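Local coordinates for fatty acid metabolism regulator protein (Bacillus subtilis, PDB 1VI0), which represses transcription of genes for fatty acid transport and beta-oxidation as a DNA-binding homodimer, and lets go of its operators when long-chain fatty acyl-CoA binds, at residues Phe60-Lys63 and Met64-Ile68; Ser90-Phe93 and Ser94-Gly98. All blocks are in the same frame, centred on the assembly; numbering follows the deposited sequence.

Contact 1. Residues Phe60-Lys63 and Met64-Ile68; sequences FKEK and MGQFI. With DCC (dodecyl-coa), chain C.
The shortest backbone bond between 60-63 and 64-68 runs from Met64 N to Phe60 O, 2.8 Å, with the donor nearly in line with the carbonyl. It is the first of a run of i to i+4 bonds along this part of helix 52-75, and it sets Phe60 and Met64, a selenomethionine, one above the other on the same side of the helix. Both project CG anti to the backbone N (chi1 -171° and 176°), and their side chains run side by side in the same direction. Met64 then bends twice, at chi2 and chi3, which brings its methyl CE to 3.7 Å from Phe60 CZ. That methyl also touches the ligand, at 3.6 Å from CA7, while Phe60 CZ lies 3.5 Å from CA4: an aromatic ring and a flexible methionine-type side chain (here with selenium, SE) suit the dodecyl chain, which has no polar atoms beyond its thioester. Near the end of that chain, Lys63 offers only its aliphatic root, CB being 3.5 Å from C12; its bent chain carries NZ away to a long, weak ion pair with Asp15. Glu62 OE2 approaches Gln66 NE2 at 3.4 Å but is badly angled, carboxylate and amide planes standing 76° apart; these polar ends fit a side open to solvent. One helical face thus forms a hydrophobic wall of the acyl-CoA pocket in the ligand-binding domain of a TetR-family repressor.

Contact 2. Residues Ser90-Phe93 and Ser94-Gly98; sequences SKHF and SLLAG
His92 and Leu96, one turn apart on helix 81-97, meet at an oblique angle in the all-helical ligand-binding domain of this TetR-family regulator. Leu96 brings a single branch to the imidazole: its CD1 lies 3.9 Å from NE2 of His92 and almost as close to CD2. The histidine ring gets there with CG anti to the backbone N (chi1 -176°), and on its other nitrogen, ND1, it is hydrogen-bonded to the hydroxyl of Tyr128, so a polar group in a buried place has a partner while the NE2-CD2 side of the ring packs against the leucine methyl. His92 and Leu95 both touch the bound dodecyl-CoA. Phe93 turns away from the following turn, packing on Ile162 and Val166 of helix 151-171 and on Val185 of helix 182-191; a large buried aromatic can touch both helices and the loop residues Leu178 and Val179 at once.

Ser90, Lys91 and Ser94 give a partly exposed, polar patch. Ser94 swings its hydroxyl back beside its own backbone N (chi1 -67°), a rotamer that lets a serine within a helix bond to the carbonyl one turn earlier. Lys91 curls over the same side, with NZ 3.9 Å from Ser94 OG, a proximity rather than a bond. Among the backbone bonds, the one from Leu96 N to His92 O is weak, whereas Ala97 N reaches Phe93 O at 2.8 Å. Ser90 O is gripped twice, by Ser94 N and by Ser94 OG, each at 2.9 Å and from opposite faces of the carbonyl plane.

Overall arrangement
Contacts 1 and 2 are short parts of consecutive helices, 52-75 and 81-97, contact 2 at the C-terminal end of its helix. Their centres are about 13 Å apart, and they pack directly where Phe67 CE1 comes within 3.9 Å of Lys91 C. Both are partly buried, and both lend residues to the dodecyl-CoA pocket. Their chemistry differs: contact 1 offers apolar surface from Phe60, Met64 and the CB of Lys63, whereas contact 2 adds a buried, hydrogen-bonded imidazole beside a leucine. Tyr128 of helix 115-141 bridges the two, its ring edge-to-face with Phe67. The Glu62-Gln66 side of contact 1 reaches solvent, while helices 151-171, 100-109 and 182-191 pack on contact 2.

Contact 1. Residues Phe60-Lys63 and Met64-Ile68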
ATOM      1  N   PHE A  60      -6.643  -6.253 -14.471  1.00 23.24           N
ATOM      2  CA  PHE A  60      -5.425  -6.461 -13.720  1.00 23.25           C
ATOM      3  C   PHE A  60      -4.646  -7.654 -14.247  1.00 24.41           C
ATOM      4  O   PHE A  60      -3.459  -7.565 -14.535  1.00 23.96           O
ATOM      5  CB  PHE A  60      -5.663  -6.582 -12.223  1.00 23.90           C
ATOM      6  CG  PHE A  60      -4.404  -6.574 -11.399  1.00 18.89           C
ATOM      7  CD1 PHE A  60      -3.284  -5.847 -11.757  1.00 21.00           C
ATOM      8  CD2 PHE A  60      -4.357  -7.274 -10.186  1.00 23.94           C
ATOM      9  CE1 PHE A  60      -2.165  -5.810 -10.961  1.00 24.74           C
ATOM     10  CE2 PHE A  60      -3.224  -7.275  -9.417  1.00 22.51           C
ATOM     11  CZ  PHE A  60      -2.115  -6.533  -9.770  1.00 22.01           C
ATOM     12  N   LYS A  61      -5.276  -8.814 -14.483  1.00 24.46           N
ATOM     13  CA  LYS A  61      -4.573  -9.981 -14.993  1.00 25.17           C
ATOM     14  C   LYS A  61      -3.909  -9.792 -16.346  1.00 26.27           C
ATOM     15  O   LYS A  61      -2.790 -10.267 -16.537  1.00 30.26           O
ATOM     16  CB  LYS A  61      -5.576 -11.154 -15.073  1.00 27.85           C
ATOM     17  CG  LYS A  61      -4.939 -12.501 -15.328  1.00 33.39           C
ATOM     18  CD  LYS A  61      -6.009 -13.601 -15.083  1.00 38.84           C
ATOM     19  CE  LYS A  61      -5.467 -14.962 -15.459  1.00 43.54           C
ATOM     20  NZ  LYS A  61      -5.255 -15.100 -16.933  1.00 45.52           N
ATOM     21  N   GLU A  62      -4.567  -9.098 -17.249  1.00 26.54           N
ATOM     22  CA  GLU A  62      -4.107  -8.789 -18.583  1.00 29.93           C
ATOM     23  C   GLU A  62      -2.924  -7.828 -18.558  1.00 28.36           C
ATOM     24  O   GLU A  62      -1.897  -8.108 -19.193  1.00 32.16           O
ATOM     25  CB  GLU A  62      -5.284  -8.143 -19.353  1.00 33.15           C
ATOM     26  CG  GLU A  62      -4.947  -7.733 -20.773  1.00 40.65           C
ATOM     27  CD  GLU A  62      -4.190  -8.837 -21.486  1.00 45.39           C
ATOM     28  OE1 GLU A  62      -4.627 -10.011 -21.359  1.00 48.16           O
ATOM     29  OE2 GLU A  62      -3.147  -8.529 -22.096  1.00 49.50           O
ATOM     30  N   LYS A  63      -3.039  -6.751 -17.840  1.00 27.20           N
ATOM     31  CA  LYS A  63      -1.980  -5.734 -17.749  1.00 27.50           C
ATOM     32  C   LYS A  63      -0.791  -6.301 -17.006  1.00 27.67           C
ATOM     33  O   LYS A  63       0.367  -6.196 -17.476  1.00 25.93           O
ATOM     34  CB  LYS A  63      -2.500  -4.461 -17.147  1.00 29.68           C
ATOM     35  CG  LYS A  63      -3.606  -3.680 -17.778  1.00 27.16           C
ATOM     36  CD  LYS A  63      -3.308  -3.189 -19.189  1.00 32.22           C
ATOM     37  CE  LYS A  63      -4.366  -2.196 -19.652  1.00 32.72           C
ATOM     38  NZ  LYS A  63      -3.959  -1.544 -20.954  1.00 35.60           N
HETATM   39  N   MSE A  64      -1.013  -7.047 -15.901  1.00 24.88           N
HETATM   40  CA  MSE A  64       0.104  -7.658 -15.183  1.00 26.22           C
HETATM   41  C   MSE A  64       0.846  -8.640 -16.054  1.00 29.13           C
HETATM   42  O   MSE A  64       2.085  -8.753 -16.038  1.00 29.10           O
HETATM   43  CB  MSE A  64      -0.358  -8.387 -13.892  1.00 27.28           C
HETATM   44  CG  MSE A  64       0.764  -9.121 -13.163  1.00 27.27           C
HETATM   45 SE   MSE A  64       2.110  -7.812 -12.577  1.00 39.14          SE
HETATM   46  CE  MSE A  64       1.358  -7.325 -10.907  1.00 27.45           C
ATOM     47  N   GLY A  65       0.076  -9.470 -16.777  1.00 28.72           N
ATOM     48  CA  GLY A  65       0.660 -10.476 -17.653  1.00 29.51           C
ATOM     49  C   GLY A  65       1.572  -9.870 -18.691  1.00 27.94           C
ATOM     50  O   GLY A  65       2.663 -10.400 -18.978  1.00 32.22           O
ATOM     51  N   GLN A  66       1.174  -8.787 -19.354  1.00 29.25           N
ATOM     52  CA  GLN A  66       2.063  -8.156 -20.328  1.00 31.26           C
ATOM     53  C   GLN A  66       3.335  -7.693 -19.605  1.00 31.85           C
ATOM     54  O   GLN A  66       4.452  -7.992 -20.019  1.00 30.75           O
ATOM     55  CB  GLN A  66       1.393  -6.975 -21.044  1.00 31.72           C
ATOM     56  CG  GLN A  66       0.079  -7.381 -21.686  1.00 40.88           C
ATOM     57  CD  GLN A  66      -0.487  -6.445 -22.699  1.00 45.98           C
ATOM     58  OE1 GLN A  66      -0.749  -5.262 -22.445  1.00 48.08           O
ATOM     59  NE2 GLN A  66      -0.722  -6.950 -23.924  1.00 47.82           N
ATOM     60  N   PHE A  67       3.111  -7.011 -18.473  1.00 30.04           N
ATOM     61  CA  PHE A  67       4.239  -6.531 -17.661  1.00 26.24           C
ATOM     62  C   PHE A  67       5.196  -7.614 -17.314  1.00 25.40           C
ATOM     63  O   PHE A  67       6.434  -7.466 -17.473  1.00 27.54           O
ATOM     64  CB  PHE A  67       3.681  -5.810 -16.420  1.00 26.18           C
ATOM     65  CG  PHE A  67       4.755  -5.216 -15.569  1.00 23.36           C
ATOM     66  CD1 PHE A  67       5.472  -4.099 -15.996  1.00 25.30           C
ATOM     67  CD2 PHE A  67       5.084  -5.788 -14.350  1.00 25.85           C
ATOM     68  CE1 PHE A  67       6.480  -3.579 -15.200  1.00 25.43           C
ATOM     69  CE2 PHE A  67       6.082  -5.264 -13.552  1.00 28.78           C
ATOM     70  CZ  PHE A  67       6.800  -4.166 -13.987  1.00 22.72           C
ATOM     71  N   ILE A  68       4.728  -8.781 -16.881  1.00 29.03           N
ATOM     72  CA  ILE A  68       5.611  -9.883 -16.521  1.00 29.04           C
ATOM     73  C   ILE A  68       6.318 -10.487 -17.712  1.00 32.17           C
ATOM     74  O   ILE A  68       7.515 -10.773 -17.605  1.00 30.36           O
ATOM     75  CB  ILE A  68       4.848 -10.956 -15.745  1.00 33.74           C
ATOM     76  CG1 ILE A  68       4.347 -10.383 -14.407  1.00 30.27           C
ATOM     77  CG2 ILE A  68       5.699 -12.187 -15.502  1.00 34.65           C
ATOM     78  CD1 ILE A  68       5.434  -9.754 -13.582  1.00 35.88           C
TER
HETATM   79  C2  DCC C 205       6.796 -14.696   7.867  1.00 32.34           C
HETATM   80  C4  DCC C 205       5.356 -14.717   6.143  1.00 29.53           C
HETATM   81  C5  DCC C 205       5.784 -13.501   5.663  1.00 30.45           C
HETATM   82  C6  DCC C 205       6.784 -12.873   6.439  1.00 32.05           C
HETATM   83  C8  DCC C 205       4.288 -14.168   4.325  1.00 27.88           C
HETATM   84  C10 DCC C 205       1.442  -3.778 -12.697  1.00 37.64           C
HETATM   85  C11 DCC C 205       0.747  -3.136 -13.910  1.00 38.37           C
HETATM   86  C12 DCC C 205      -0.607  -3.757 -14.241  1.00 38.73           C
HETATM   87  N9  DCC C 205       4.375 -15.140   5.293  1.00 29.79           N
HETATM   88  N7  DCC C 205       5.088 -13.150   4.524  1.00 29.76           N
HETATM   89  N3  DCC C 205       5.834 -15.375   7.221  1.00 30.35           N
HETATM   90  N1  DCC C 205       7.319 -13.504   7.506  1.00 30.58           N
HETATM   91  N6  DCC C 205       7.250 -11.670   6.102  1.00 31.56           N
HETATM   92  C1' DCC C 205       3.707 -16.491   5.348  1.00 29.20           C
HETATM   93  C2' DCC C 205       2.207 -16.464   4.983  1.00 29.64           C
HETATM   94  O2' DCC C 205       1.489 -16.415   6.245  1.00 30.61           O
HETATM   95  C3' DCC C 205       2.017 -17.901   4.392  1.00 30.53           C
HETATM   96  O3' DCC C 205       2.117 -18.861   5.502  1.00 33.82           O
HETATM   97  C4' DCC C 205       3.358 -18.012   3.564  1.00 30.19           C
HETATM   98  O4' DCC C 205       4.312 -17.212   4.262  1.00 29.86           O
HETATM   99  C5' DCC C 205       3.139 -17.620   2.121  1.00 30.69           C
HETATM  100  O5' DCC C 205       2.473 -16.333   1.965  1.00 32.09           O
HETATM  101  P1  DCC C 205       2.982 -15.208   0.961  1.00 31.04           P
HETATM  102  O11 DCC C 205       2.067 -14.089   1.033  1.00 31.53           O
HETATM  103  O12 DCC C 205       4.500 -14.964   1.237  1.00 30.83           O
HETATM  104  O6  DCC C 205       2.986 -15.890  -0.434  1.00 32.31           O
HETATM  105  P2  DCC C 205       1.611 -16.152  -1.025  1.00 33.08           P
HETATM  106  O21 DCC C 205       1.869 -16.462  -2.481  1.00 30.12           O
HETATM  107  O22 DCC C 205       0.890 -17.112  -0.180  1.00 32.64           O
HETATM  108  O7  DCC C 205       0.741 -14.782  -1.037  1.00 32.65           O
HETATM  109  CPA DCC C 205       0.965 -13.837  -2.177  1.00 29.13           C
HETATM  110  CPB DCC C 205       0.052 -12.588  -1.999  1.00 28.55           C
HETATM  111  CP8 DCC C 205       0.116 -12.102  -0.539  1.00 27.96           C
HETATM  112  CP7 DCC C 205      -1.373 -13.042  -2.294  1.00 29.14           C
HETATM  113  CP9 DCC C 205       0.336 -11.520  -2.992  1.00 31.30           C
HETATM  114  OP3 DCC C 205       1.426 -11.944  -0.104  1.00 28.69           O
HETATM  115  CP6 DCC C 205      -0.674 -10.832  -0.296  1.00 27.02           C
HETATM  116  OP2 DCC C 205      -1.890 -10.833  -0.436  1.00 26.67           O
HETATM  117  NP2 DCC C 205       0.056  -9.819   0.079  1.00 28.05           N
HETATM  118  CP5 DCC C 205      -0.577  -8.457   0.324  1.00 25.85           C
HETATM  119  CP4 DCC C 205      -0.298  -7.658  -1.008  1.00 27.60           C
HETATM  120  CP3 DCC C 205      -1.083  -6.334  -1.002  1.00 28.30           C
HETATM  121  OP1 DCC C 205      -2.309  -6.347  -0.907  1.00 29.39           O
HETATM  122  NP1 DCC C 205      -0.366  -5.259  -1.055  1.00 26.73           N
HETATM  123  CP2 DCC C 205      -0.881  -3.873  -1.031  1.00 27.37           C
HETATM  124  CP1 DCC C 205      -0.531  -3.356  -2.395  1.00 27.11           C
HETATM  125  S   DCC C 205      -0.952  -4.388  -3.817  1.00 28.24           S
HETATM  126  P3  DCC C 205       1.223 -20.169   5.771  1.00 39.15           P
HETATM  127  O31 DCC C 205      -0.161 -19.855   5.415  1.00 38.84           O
HETATM  128  O32 DCC C 205       1.740 -21.280   4.956  1.00 34.68           O
HETATM  129  O33 DCC C 205       1.440 -20.399   7.242  1.00 35.55           O
HETATM  130  CA1 DCC C 205      -2.678  -3.908  -4.080  1.00 30.66           C
HETATM  131  CA2 DCC C 205      -3.185  -4.249  -5.517  1.00 31.97           C
HETATM  132  OA1 DCC C 205      -3.326  -3.322  -3.243  1.00 29.85           O
HETATM  133  CA3 DCC C 205      -2.743  -3.206  -6.561  1.00 32.82           C
HETATM  134  CA4 DCC C 205      -1.946  -3.650  -7.730  1.00 35.68           C
HETATM  135  CA5 DCC C 205      -0.475  -3.307  -7.664  1.00 30.86           C
HETATM  136  CA6 DCC C 205       0.146  -2.930  -8.997  1.00 33.76           C
HETATM  137  CA7 DCC C 205       1.106  -3.941  -9.581  1.00 35.13           C
HETATM  138  CA8 DCC C 205       2.281  -3.449 -10.345  1.00 35.63           C
HETATM  139  CA9 DCC C 205       1.993  -2.762 -11.684  1.00 38.67           C

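Contact 2. Residues Ser90-Phe93 and Ser94-Gly98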
ATOM      1  N   SER A  90      12.621   0.725 -12.857  1.00 17.24           N
ATOM      2  CA  SER A  90      12.402   1.673 -13.972  1.00 20.09           C
ATOM      3  C   SER A  90      11.257   1.239 -14.864  1.00 19.94           C
ATOM      4  O   SER A  90      10.437   2.094 -15.249  1.00 19.77           O
ATOM      5  CB  SER A  90      13.723   1.833 -14.718  1.00 24.09           C
ATOM      6  OG  SER A  90      14.064   0.701 -15.448  1.00 30.69           O
ATOM      7  N   LYS A  91      11.057  -0.076 -15.077  1.00 17.71           N
ATOM      8  CA  LYS A  91       9.970  -0.543 -15.900  1.00 19.26           C
ATOM      9  C   LYS A  91       8.612  -0.358 -15.195  1.00 17.33           C
ATOM     10  O   LYS A  91       7.665   0.068 -15.881  1.00 18.40           O
ATOM     11  CB  LYS A  91      10.193  -1.920 -16.477  1.00 21.55           C
ATOM     12  CG  LYS A  91      11.466  -1.968 -17.346  1.00 22.99           C
ATOM     13  CD  LYS A  91      11.116  -1.534 -18.765  1.00 33.76           C
ATOM     14  CE  LYS A  91      12.104  -0.514 -19.306  1.00 39.40           C
ATOM     15  NZ  LYS A  91      11.898   0.839 -18.677  1.00 44.45           N
ATOM     16  N   HIS A  92       8.598  -0.574 -13.910  1.00 16.73           N
ATOM     17  CA  HIS A  92       7.342  -0.373 -13.123  1.00 17.50           C
ATOM     18  C   HIS A  92       6.927   1.104 -13.213  1.00 15.85           C
ATOM     19  O   HIS A  92       5.805   1.475 -13.571  1.00 16.57           O
ATOM     20  CB  HIS A  92       7.544  -0.870 -11.724  1.00 17.40           C
ATOM     21  CG  HIS A  92       6.388  -0.857 -10.767  1.00 19.39           C
ATOM     22  ND1 HIS A  92       6.157  -1.852  -9.824  1.00 18.69           N
ATOM     23  CD2 HIS A  92       5.446   0.074 -10.558  1.00 20.66           C
ATOM     24  CE1 HIS A  92       5.119  -1.477  -9.069  1.00 19.42           C
ATOM     25  NE2 HIS A  92       4.643  -0.304  -9.520  1.00 18.55           N
ATOM     26  N   PHE A  93       7.864   2.005 -12.911  1.00 18.27           N
ATOM     27  CA  PHE A  93       7.603   3.455 -12.917  1.00 18.73           C
ATOM     28  C   PHE A  93       7.194   3.926 -14.312  1.00 16.57           C
ATOM     29  O   PHE A  93       6.177   4.628 -14.414  1.00 18.22           O
ATOM     30  CB  PHE A  93       8.908   4.166 -12.448  1.00 16.39           C
ATOM     31  CG  PHE A  93       9.156   4.073 -10.967  1.00 15.52           C
ATOM     32  CD1 PHE A  93       8.302   3.425 -10.066  1.00 15.03           C
ATOM     33  CD2 PHE A  93      10.192   4.844 -10.411  1.00 15.66           C
ATOM     34  CE1 PHE A  93       8.566   3.470  -8.724  1.00 18.75           C
ATOM     35  CE2 PHE A  93      10.439   4.871  -9.055  1.00 17.17           C
ATOM     36  CZ  PHE A  93       9.591   4.172  -8.183  1.00 18.43           C
ATOM     37  N   SER A  94       7.892   3.453 -15.346  1.00 18.11           N
ATOM     38  CA  SER A  94       7.621   3.840 -16.711  1.00 18.79           C
ATOM     39  C   SER A  94       6.226   3.459 -17.192  1.00 19.13           C
ATOM     40  O   SER A  94       5.537   4.226 -17.887  1.00 21.52           O
ATOM     41  CB  SER A  94       8.667   3.299 -17.711  1.00 21.37           C
ATOM     42  OG  SER A  94       9.914   3.958 -17.435  1.00 25.45           O
ATOM     43  N   LEU A  95       5.802   2.256 -16.948  1.00 20.11           N
ATOM     44  CA  LEU A  95       4.457   1.777 -17.302  1.00 21.99           C
ATOM     45  C   LEU A  95       3.387   2.696 -16.736  1.00 21.45           C
ATOM     46  O   LEU A  95       2.580   3.252 -17.513  1.00 21.11           O
ATOM     47  CB  LEU A  95       4.330   0.380 -16.697  1.00 22.80           C
ATOM     48  CG  LEU A  95       3.213  -0.561 -17.156  1.00 30.48           C
ATOM     49  CD1 LEU A  95       2.305  -0.947 -16.014  1.00 31.43           C
ATOM     50  CD2 LEU A  95       2.444  -0.060 -18.356  1.00 33.51           C
ATOM     51  N   LEU A  96       3.456   2.979 -15.440  1.00 17.61           N
ATOM     52  CA  LEU A  96       2.485   3.801 -14.761  1.00 19.90           C
ATOM     53  C   LEU A  96       2.602   5.261 -15.147  1.00 20.77           C
ATOM     54  O   LEU A  96       1.580   5.942 -15.343  1.00 23.61           O
ATOM     55  CB  LEU A  96       2.516   3.561 -13.256  1.00 19.96           C
ATOM     56  CG  LEU A  96       2.228   2.082 -12.856  1.00 18.92           C
ATOM     57  CD1 LEU A  96       2.062   1.990 -11.341  1.00 20.82           C
ATOM     58  CD2 LEU A  96       0.939   1.621 -13.519  1.00 22.36           C
ATOM     59  N   ALA A  97       3.834   5.771 -15.358  1.00 20.55           N
ATOM     60  CA  ALA A  97       3.962   7.183 -15.797  1.00 22.42           C
ATOM     61  C   ALA A  97       3.415   7.347 -17.200  1.00 21.45           C
ATOM     62  O   ALA A  97       3.072   8.480 -17.640  1.00 23.70           O
ATOM     63  CB  ALA A  97       5.410   7.670 -15.757  1.00 23.74           C
ATOM     64  N   GLY A  98       3.379   6.293 -17.976  1.00 20.83           N
ATOM     65  CA  GLY A  98       2.935   6.201 -19.324  1.00 24.36           C
ATOM     66  C   GLY A  98       1.423   6.116 -19.478  1.00 27.10           C
ATOM     67  O   GLY A  98       0.917   6.197 -20.614  1.00 28.43           O
TER